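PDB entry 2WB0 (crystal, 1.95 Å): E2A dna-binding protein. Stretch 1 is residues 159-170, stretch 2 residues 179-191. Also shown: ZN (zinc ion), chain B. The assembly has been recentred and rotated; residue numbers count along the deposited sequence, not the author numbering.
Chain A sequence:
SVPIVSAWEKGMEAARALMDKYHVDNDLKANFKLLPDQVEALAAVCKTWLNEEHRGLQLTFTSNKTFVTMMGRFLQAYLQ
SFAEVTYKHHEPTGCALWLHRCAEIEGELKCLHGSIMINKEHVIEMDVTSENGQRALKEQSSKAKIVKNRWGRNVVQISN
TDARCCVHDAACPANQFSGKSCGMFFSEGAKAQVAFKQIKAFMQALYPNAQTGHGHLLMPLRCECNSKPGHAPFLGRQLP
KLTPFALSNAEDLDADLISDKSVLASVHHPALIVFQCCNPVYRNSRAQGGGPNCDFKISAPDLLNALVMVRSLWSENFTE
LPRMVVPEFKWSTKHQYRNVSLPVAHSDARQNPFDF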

# COMPACT_ATOMS: atom_id res chain seq x y z
N SER A 159 -17.74 -15.12 16.33
CA SER A 159 -18.49 -13.86 16.48
C SER A 159 -17.56 -12.67 16.67
O SER A 159 -16.94 -12.51 17.73
N ASN A 160 -17.43 -11.83 15.65
CA ASN A 160 -16.62 -10.63 15.81
C ASN A 160 -17.58 -9.49 16.12
O ASN A 160 -18.17 -8.93 15.18
N THR A 161 -17.70 -9.11 17.39
CA THR A 161 -18.64 -8.04 17.77
C THR A 161 -18.03 -6.64 17.71
O THR A 161 -18.64 -5.63 18.08
N ASP A 162 -16.79 -6.58 17.25
CA ASP A 162 -16.08 -5.32 17.19
C ASP A 162 -15.66 -4.97 15.74
O ASP A 162 -14.63 -4.31 15.55
N ALA A 163 -16.43 -5.41 14.74
CA ALA A 163 -16.15 -5.04 13.34
C ALA A 163 -16.53 -3.59 13.03
O ALA A 163 -17.25 -2.94 13.81
N ARG A 164 -15.95 -3.04 11.95
CA ARG A 164 -16.13 -1.62 11.60
C ARG A 164 -16.31 -1.62 10.12
O ARG A 164 -15.53 -2.26 9.40
N CYS A 165 -17.28 -0.86 9.66
CA CYS A 165 -17.55 -0.65 8.24
C CYS A 165 -17.50 0.85 7.83
O CYS A 165 -17.63 1.76 8.67
N CYS A 166 -17.30 1.10 6.54
CA CYS A 166 -17.42 2.45 5.95
C CYS A 166 -18.86 2.94 6.28
O CYS A 166 -19.77 2.12 6.27
N VAL A 167 -19.10 4.22 6.60
CA VAL A 167 -20.50 4.59 6.98
C VAL A 167 -21.52 4.31 5.86
O VAL A 167 -22.70 3.99 6.12
N HIS A 168 -21.04 4.36 4.61
CA HIS A 168 -21.92 4.15 3.46
C HIS A 168 -22.34 2.70 3.33
O HIS A 168 -23.29 2.41 2.59
N ASP A 169 -21.72 1.84 4.11
CA ASP A 169 -22.12 0.44 4.22
C ASP A 169 -22.93 0.12 5.44
O ASP A 169 -23.15 -1.07 5.71
N ALA A 170 -23.38 1.14 6.20
CA ALA A 170 -23.88 0.85 7.57
C ALA A 170 -25.15 -0.03 7.59
O ALA A 170 -25.39 -0.80 8.52
N GLY A 179 -22.43 0.47 -3.43
CA GLY A 179 -21.90 1.26 -4.56
C GLY A 179 -21.29 2.59 -4.14
O GLY A 179 -20.67 3.28 -4.94
N LYS A 180 -21.45 2.96 -2.88
CA LYS A 180 -20.83 4.20 -2.40
C LYS A 180 -19.70 3.93 -1.42
O LYS A 180 -19.13 4.88 -0.85
N SER A 181 -19.37 2.66 -1.21
CA SER A 181 -18.31 2.28 -0.26
C SER A 181 -16.95 2.72 -0.74
O SER A 181 -16.75 2.90 -1.94
N CYS A 182 -16.00 2.90 0.21
CA CYS A 182 -14.57 3.04 -0.11
C CYS A 182 -13.90 1.66 -0.09
O CYS A 182 -12.73 1.56 -0.48
N GLY A 183 -14.63 0.62 0.33
CA GLY A 183 -14.15 -0.76 0.33
C GLY A 183 -13.38 -1.15 1.61
O GLY A 183 -12.85 -2.25 1.71
N MET A 184 -13.27 -0.24 2.56
CA MET A 184 -12.57 -0.53 3.81
C MET A 184 -13.55 -1.19 4.79
O MET A 184 -14.71 -0.75 4.95
N PHE A 185 -13.07 -2.22 5.47
CA PHE A 185 -13.83 -2.99 6.47
C PHE A 185 -12.82 -3.69 7.37
O PHE A 185 -11.81 -4.27 6.87
N PHE A 186 -13.05 -3.63 8.67
CA PHE A 186 -12.22 -4.37 9.62
C PHE A 186 -13.07 -5.36 10.40
O PHE A 186 -14.07 -4.98 11.02
N SER A 187 -12.72 -6.65 10.30
CA SER A 187 -13.41 -7.69 11.09
C SER A 187 -13.09 -7.42 12.54
O SER A 187 -13.91 -7.66 13.44
N GLU A 188 -11.91 -6.87 12.77
CA GLU A 188 -11.56 -6.58 14.15
C GLU A 188 -10.98 -5.18 14.38
O GLU A 188 -9.81 -4.93 14.12
N GLY A 189 -11.82 -4.30 14.90
CA GLY A 189 -11.52 -2.87 14.96
C GLY A 189 -10.40 -2.61 15.93
O GLY A 189 -9.54 -1.76 15.69
N ALA A 190 -10.40 -3.33 17.06
CA ALA A 190 -9.31 -3.15 18.00
C ALA A 190 -7.94 -3.50 17.39
O ALA A 190 -6.96 -2.80 17.58
N LYS A 191 -7.88 -4.63 16.69
CA LYS A 191 -6.66 -5.02 16.01
C LYS A 191 -6.26 -3.98 14.91
O LYS A 191 -5.07 -3.72 14.71

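This contact is a short antiparallel strand pairing held at one end by a shared zinc ion and at the other by an aspartate that receives the start of a helix, with about 713 Å² buried between the two stretches.

The pairing itself rests on a reciprocal couple of backbone hydrogen bonds, Arg-164 N to Phe-186 O and Phe-186 N to Arg-164 O, both 2.9 Å. Arg-164 and Phe-186 share one face of it. Phe-186 (chi1 m) turns its ring edge to Arg-164, whose CB lies 4.4 Å from Phe-186 CD2. On the other face, Phe-185 adopts chi1 t, which brings its ring back across the first stretch: CD1 lies 4.0 Å from Cys-165 CB and 3.1 Å from Arg-164 O, while CZ reaches 3.7 Å from Ala-163 CB. One aromatic side chain thus spans three consecutive residues, and the small Ala-163 meets the far end of the ring.

At the zinc end, Cys-166 (t) points toward the second stretch and Cys-182 (p) sideways, yet both thiolates converge on the metal. The ion lies 2.4 Å from Cys-166 SG and 2.4 Å from Cys-182 SG, and two ligands from elsewhere complete the site. Sharing the ion brings the two SG atoms to 3.9 Å, and Cys-166 SG also accepts a 3.5 Å hydrogen bond from His-168 N. Close by, Asp-169 (m) leaves CA sideways but its end comes nearer, so that OD2 accepts a 2.6 Å hydrogen bond from Ser-181 OG. That hydroxyl, set by chi1 t, in turn accepts from Gly-183 N at 2.7 Å, tying the cross-stretch bond to the loop backbone. Beyond the paired residues, where the CA atoms of Cys-166 and Met-184 are 6.1 Å apart, a water fills in: it accepts from Cys-166 N (2.9 Å) and donates to Met-184 O and Asp-169 OD2 (2.7 Å each). At the margin, His-168 (m) lays its CB 3.7 Å from Lys-180 O, and the lysine's amino end leads away.

At the helix end, Asp-162 (t) does double duty. Its OD2 accepts from Ala-190 N at 2.9 Å, while its backbone O accepts from Gly-189 N, also at 2.9 Å, so two amides at the helix start are satisfied from across the contact. Its OD1 forms a salt bridge with Arg-164 NH1, a very short 2.5 Å. Arg-164 (chi1 m, chi2 m) folds its guanidinium over Gly-189 CA, and its CG comes within 3.8 Å of that same CA. The absence of a side chain matters here: an ideal CB on Gly-189 would clash with Arg-164 CZ at 2.5 Å and Asp-162 O at 2.9 Å. A second water bridges Asp-162 N and Ser-187 O, 2.8 Å to each, and Asn-160 (m) points inward to bring CB 3.4 Å from Ser-187 O and ND2 3.6 Å from Ser-187 CB.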

# COMPACT_ATOMS: atom_id res chain seq x y z
CB SER A 159 -19.48 -13.92 17.65
OG SER A 159 -20.60 -14.75 17.37
CB ASN A 160 -15.83 -10.30 14.52
CG ASN A 160 -14.65 -11.23 14.28
OD1 ASN A 160 -14.03 -11.73 15.20
ND2 ASN A 160 -14.32 -11.43 13.02
CB THR A 161 -19.21 -8.26 19.20
OG1 THR A 161 -18.13 -8.21 20.14
CG2 THR A 161 -19.93 -9.60 19.28
CB ASP A 162 -14.86 -5.42 18.11
CG ASP A 162 -14.13 -4.11 18.26
OD1 ASP A 162 -14.81 -3.03 18.30
OD2 ASP A 162 -12.88 -4.17 18.31
CB ALA A 163 -16.87 -6.00 12.37
CB ARG A 164 -14.82 -0.82 11.89
CG ARG A 164 -14.40 -1.00 13.34
CD ARG A 164 -15.27 -0.03 14.21
NE ARG A 164 -14.51 0.29 15.42
CZ ARG A 164 -14.43 -0.57 16.41
NH1 ARG A 164 -15.08 -1.69 16.24
NH2 ARG A 164 -13.75 -0.33 17.54
CB CYS A 165 -18.93 -1.27 7.90
SG CYS A 165 -20.37 -0.34 8.57
CB CYS A 166 -17.27 2.32 4.45
SG CYS A 166 -17.69 3.83 3.58
CB VAL A 167 -20.60 6.04 7.51
CG1 VAL A 167 -20.25 7.04 6.40
CG2 VAL A 167 -21.97 6.26 8.09
CB HIS A 168 -21.21 4.61 2.22
CG HIS A 168 -20.84 6.06 2.28
ND1 HIS A 168 -21.69 7.06 1.86
CD2 HIS A 168 -19.72 6.68 2.72
CE1 HIS A 168 -21.10 8.24 2.04
NE2 HIS A 168 -19.91 8.03 2.56
CB ASP A 169 -20.86 -0.45 4.14
CG ASP A 169 -20.10 -0.27 2.79
OD1 ASP A 169 -20.78 0.03 1.75
OD2 ASP A 169 -18.85 -0.42 2.77
CB ALA A 170 -24.10 2.15 8.39
CB LYS A 180 -21.87 5.06 -1.70
CG LYS A 180 -22.92 5.66 -2.72
CD LYS A 180 -23.97 6.45 -1.96
CE LYS A 180 -25.05 7.04 -2.92
NZ LYS A 180 -24.35 7.70 -4.08
CB SER A 181 -18.23 0.76 -0.14
OG SER A 181 -17.31 0.41 0.88
CB CYS A 182 -13.84 4.00 0.88
SG CYS A 182 -13.98 3.44 2.58
CB MET A 184 -12.05 0.79 4.39
CG MET A 184 -11.01 0.60 5.44
SD MET A 184 -9.97 2.09 5.66
CE MET A 184 -9.56 2.55 4.11
CB PHE A 185 -14.71 -4.04 5.80
CG PHE A 185 -15.38 -4.93 6.78
CD1 PHE A 185 -16.51 -4.47 7.46
CD2 PHE A 185 -14.81 -6.17 7.13
CE1 PHE A 185 -17.16 -5.28 8.42
CE2 PHE A 185 -15.49 -7.00 8.08
CZ PHE A 185 -16.63 -6.54 8.71
CB PHE A 186 -11.48 -3.39 10.54
CG PHE A 186 -10.63 -2.40 9.79
CD1 PHE A 186 -9.53 -2.85 9.03
CD2 PHE A 186 -10.90 -1.04 9.87
CE1 PHE A 186 -8.71 -1.96 8.34
CE2 PHE A 186 -10.09 -0.12 9.16
CZ PHE A 186 -9.03 -0.56 8.38
CB SER A 187 -12.84 -9.06 10.77
OG SER A 187 -13.71 -9.66 9.87
CB GLU A 188 -10.72 -7.74 14.79
CG GLU A 188 -9.62 -8.28 13.91
CD GLU A 188 -9.44 -9.84 13.94
OE1 GLU A 188 -9.18 -10.35 12.81
OE2 GLU A 188 -9.54 -10.52 15.03
CB ALA A 190 -9.58 -3.96 19.32
CB LYS A 191 -6.86 -6.39 15.32
CG LYS A 191 -5.55 -6.88 14.73
CD LYS A 191 -5.47 -8.37 14.76
CE LYS A 191 -5.91 -9.04 13.55
NZ LYS A 191 -6.19 -10.44 14.08
ZN ZN B . -15.60 4.89 3.46
O HOH W 1 -14.57 -7.95 16.16
O HOH W 2 -17.38 -1.27 4.93